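Local coordinates for RagA protein (Porphyromonas gingivalis, PDB 6SLN) that forms, with the lipoprotein RagB, an outer-membrane TonB-dependent transporter that takes up oligopeptides, at residues Ile219-Tyr225 / Ala991-Phe997. Numbering follows the deposited sequence.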
loop_
_atom_site.group_PDB
_atom_site.type_symbol
_atom_site.label_atom_id
_atom_site.label_comp_id
_atom_site.label_asym_id
_atom_site.label_seq_id
_atom_site.Cartn_x
_atom_site.Cartn_y
_atom_site.Cartn_z
ATOM N N ILE A 219 -9.595 8.586 42.512
ATOM C CA ILE A 219 -8.455 8.399 41.623
ATOM C C ILE A 219 -7.691 7.164 42.073
ATOM O O ILE A 219 -7.496 6.949 43.276
ATOM C CB ILE A 219 -7.527 9.626 41.617
ATOM C CG1 ILE A 219 -8.342 10.907 41.447
ATOM C CG2 ILE A 219 -6.478 9.478 40.529
ATOM C CD1 ILE A 219 -7.619 12.143 41.925
ATOM N N THR A 220 -7.262 6.352 41.109
ATOM C CA THR A 220 -6.451 5.183 41.396
ATOM C C THR A 220 -5.264 5.130 40.451
ATOM O O THR A 220 -5.414 5.362 39.250
ATOM C CB THR A 220 -7.283 3.921 41.285
ATOM O OG1 THR A 220 -8.374 4.036 42.207
ATOM C CG2 THR A 220 -6.420 2.719 41.651
ATOM N N PHE A 221 -4.086 4.853 40.996
ATOM C CA PHE A 221 -2.875 4.733 40.202
ATOM C C PHE A 221 -2.293 3.359 40.461
ATOM O O PHE A 221 -2.091 2.982 41.615
ATOM C CB PHE A 221 -1.852 5.832 40.542
ATOM C CG PHE A 221 -0.493 5.621 39.911
ATOM C CD1 PHE A 221 -0.239 6.055 38.623
ATOM C CD2 PHE A 221 0.529 4.996 40.608
ATOM C CE1 PHE A 221 1.014 5.866 38.035
ATOM C CE2 PHE A 221 1.776 4.805 40.028
ATOM C CZ PHE A 221 2.013 5.247 38.738
ATOM N N ASN A 222 -2.045 2.615 39.393
ATOM C CA ASN A 222 -1.427 1.303 39.474
ATOM C C ASN A 222 -0.157 1.301 38.644
ATOM O O ASN A 222 -0.106 1.886 37.560
ATOM C CB ASN A 222 -2.355 0.182 38.980
ATOM C CG ASN A 222 -3.705 0.190 39.659
ATOM O OD1 ASN A 222 -3.818 -0.063 40.860
ATOM N ND2 ASN A 222 -4.745 0.464 38.883
ATOM N N ALA A 223 0.863 0.636 39.164
ATOM C CA ALA A 223 2.139 0.523 38.487
ATOM C C ALA A 223 2.717 -0.820 38.888
ATOM O O ALA A 223 2.642 -1.206 40.058
ATOM C CB ALA A 223 3.087 1.671 38.862
ATOM N N SER A 224 3.268 -1.536 37.917
ATOM C CA SER A 224 3.840 -2.837 38.214
ATOM C C SER A 224 4.979 -3.120 37.251
ATOM O O SER A 224 4.941 -2.702 36.093
ATOM C CB SER A 224 2.778 -3.939 38.139
ATOM O OG SER A 224 2.519 -4.309 36.794
ATOM N N TYR A 225 5.997 -3.811 37.748
ATOM C CA TYR A 225 7.118 -4.242 36.934
ATOM C C TYR A 225 7.396 -5.691 37.269
ATOM O O TYR A 225 7.270 -6.103 38.428
ATOM C CB TYR A 225 8.391 -3.391 37.173
ATOM C CG TYR A 225 9.579 -3.828 36.339
ATOM C CD1 TYR A 225 10.451 -4.792 36.806
ATOM C CD2 TYR A 225 9.816 -3.286 35.077
ATOM C CE1 TYR A 225 11.536 -5.208 36.050
ATOM C CE2 TYR A 225 10.903 -3.698 34.306
ATOM C CZ TYR A 225 11.760 -4.662 34.807
ATOM O OH TYR A 225 12.845 -5.098 34.076
ATOM N N ALA A 991 6.327 -7.316 40.980
ATOM C CA ALA A 991 6.036 -6.508 42.145
ATOM C C ALA A 991 5.189 -5.334 41.672
ATOM O O ALA A 991 5.323 -4.880 40.530
ATOM C CB ALA A 991 7.328 -6.043 42.829
ATOM N N GLY A 992 4.286 -4.868 42.530
ATOM C CA GLY A 992 3.375 -3.816 42.121
ATOM C C GLY A 992 2.897 -2.972 43.279
ATOM O O GLY A 992 2.949 -3.377 44.446
ATOM N N ILE A 993 2.396 -1.789 42.928
ATOM C CA ILE A 993 1.989 -0.777 43.889
ATOM C C ILE A 993 0.616 -0.263 43.485
ATOM O O ILE A 993 0.210 -0.360 42.324
ATOM C CB ILE A 993 3.022 0.375 43.954
ATOM C CG1 ILE A 993 2.700 1.358 45.069
ATOM C CG2 ILE A 993 3.117 1.088 42.626
ATOM C CD1 ILE A 993 3.928 1.974 45.694
ATOM N N GLN A 994 -0.117 0.268 44.461
ATOM C CA GLN A 994 -1.354 0.966 44.138
ATOM C C GLN A 994 -1.568 2.152 45.068
ATOM O O GLN A 994 -1.387 2.049 46.286
ATOM C CB GLN A 994 -2.574 0.051 44.205
ATOM C CG GLN A 994 -3.841 0.779 43.827
ATOM C CD GLN A 994 -5.099 0.090 44.296
ATOM O OE1 GLN A 994 -5.475 0.166 45.472
ATOM N NE2 GLN A 994 -5.769 -0.581 43.371
ATOM N N LEU A 995 -1.974 3.270 44.471
ATOM C CA LEU A 995 -2.222 4.525 45.164
ATOM C C LEU A 995 -3.682 4.913 44.989
ATOM O O LEU A 995 -4.179 4.972 43.860
ATOM C CB LEU A 995 -1.323 5.627 44.602
ATOM C CG LEU A 995 -0.036 5.941 45.346
ATOM C CD1 LEU A 995 0.695 4.683 45.792
ATOM C CD2 LEU A 995 0.836 6.751 44.436
ATOM N N SER A 996 -4.363 5.207 46.089
ATOM C CA SER A 996 -5.750 5.641 46.031
ATOM C C SER A 996 -5.860 7.021 46.651
ATOM O O SER A 996 -5.361 7.240 47.760
ATOM C CB SER A 996 -6.663 4.678 46.780
ATOM O OG SER A 996 -6.541 3.386 46.247
ATOM N N PHE A 997 -6.517 7.941 45.945
ATOM C CA PHE A 997 -6.892 9.204 46.564
ATOM C C PHE A 997 -8.054 9.879 45.857
ATOM O O PHE A 997 -8.848 9.218 45.193
ATOM C CB PHE A 997 -5.695 10.148 46.636
ATOM C CG PHE A 997 -4.825 10.132 45.426
ATOM C CD1 PHE A 997 -5.296 10.614 44.226
ATOM C CD2 PHE A 997 -3.514 9.678 45.502
ATOM C CE1 PHE A 997 -4.491 10.624 43.114
ATOM C CE2 PHE A 997 -2.700 9.679 44.397
ATOM C CZ PHE A 997 -3.187 10.153 43.195
ATOM O OXT PHE A 997 -8.240 11.090 45.962
#
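Ala991 opens the antiparallel pairing of the two strands with a reciprocal pair of backbone hydrogen bonds: its N donates to Tyr225 O (3.0 Å) and its O accepts from Tyr225 N (3.1 Å), while the Tyr225 ring swings away. Gly992 sits in a non-hydrogen-bonded pair with Ser224 and lets the chains close in; its CA lies 4.0 Å from Ser224 CB. Ile993 is hydrogen-bonded to Ala223, strongly from Ile993 N to Ala223 O (2.9 Å) but weakly from Ala223 N to Ile993 O (3.4 Å), and its CG2 packs on Ala223 CB at 3.8 Å. This seam, with axes 4.7 Å apart and 169° between strand directions, closes the TonB-dependent receptor β-barrel: strand 218-230 is the first of the barrel and strand 986-996 the last, their other edges paired with strands 309-322 and 951-964. Gln994 turns to the face shared with Asn222, Thr220 and Ser996, which is the barrel interior: Asn222 also touches Glu112 and Asn178 of the plug domain. There Gln994 NE2 donates to Asn222 OD1 (3.2 Å), while Asn222 ND2 is hydrogen-bonded to Asp315. Leu995 points to the outer, apolar face and exchanges two 2.9 Å hydrogen bonds with Phe221, Leu995 N to Phe221 O and Phe221 N to Leu995 O; their CB atoms meet at 4.1 Å. Phe997, the C-terminal residue, completes the ladder through Phe997 N to Ile219 O (3.0 Å) and Ile219 N to Phe997 O (2.9 Å), and its CE1 lies 3.5 Å from Ile219 CG2. Ile219 also packs on Leu363 of the second RagA subunit.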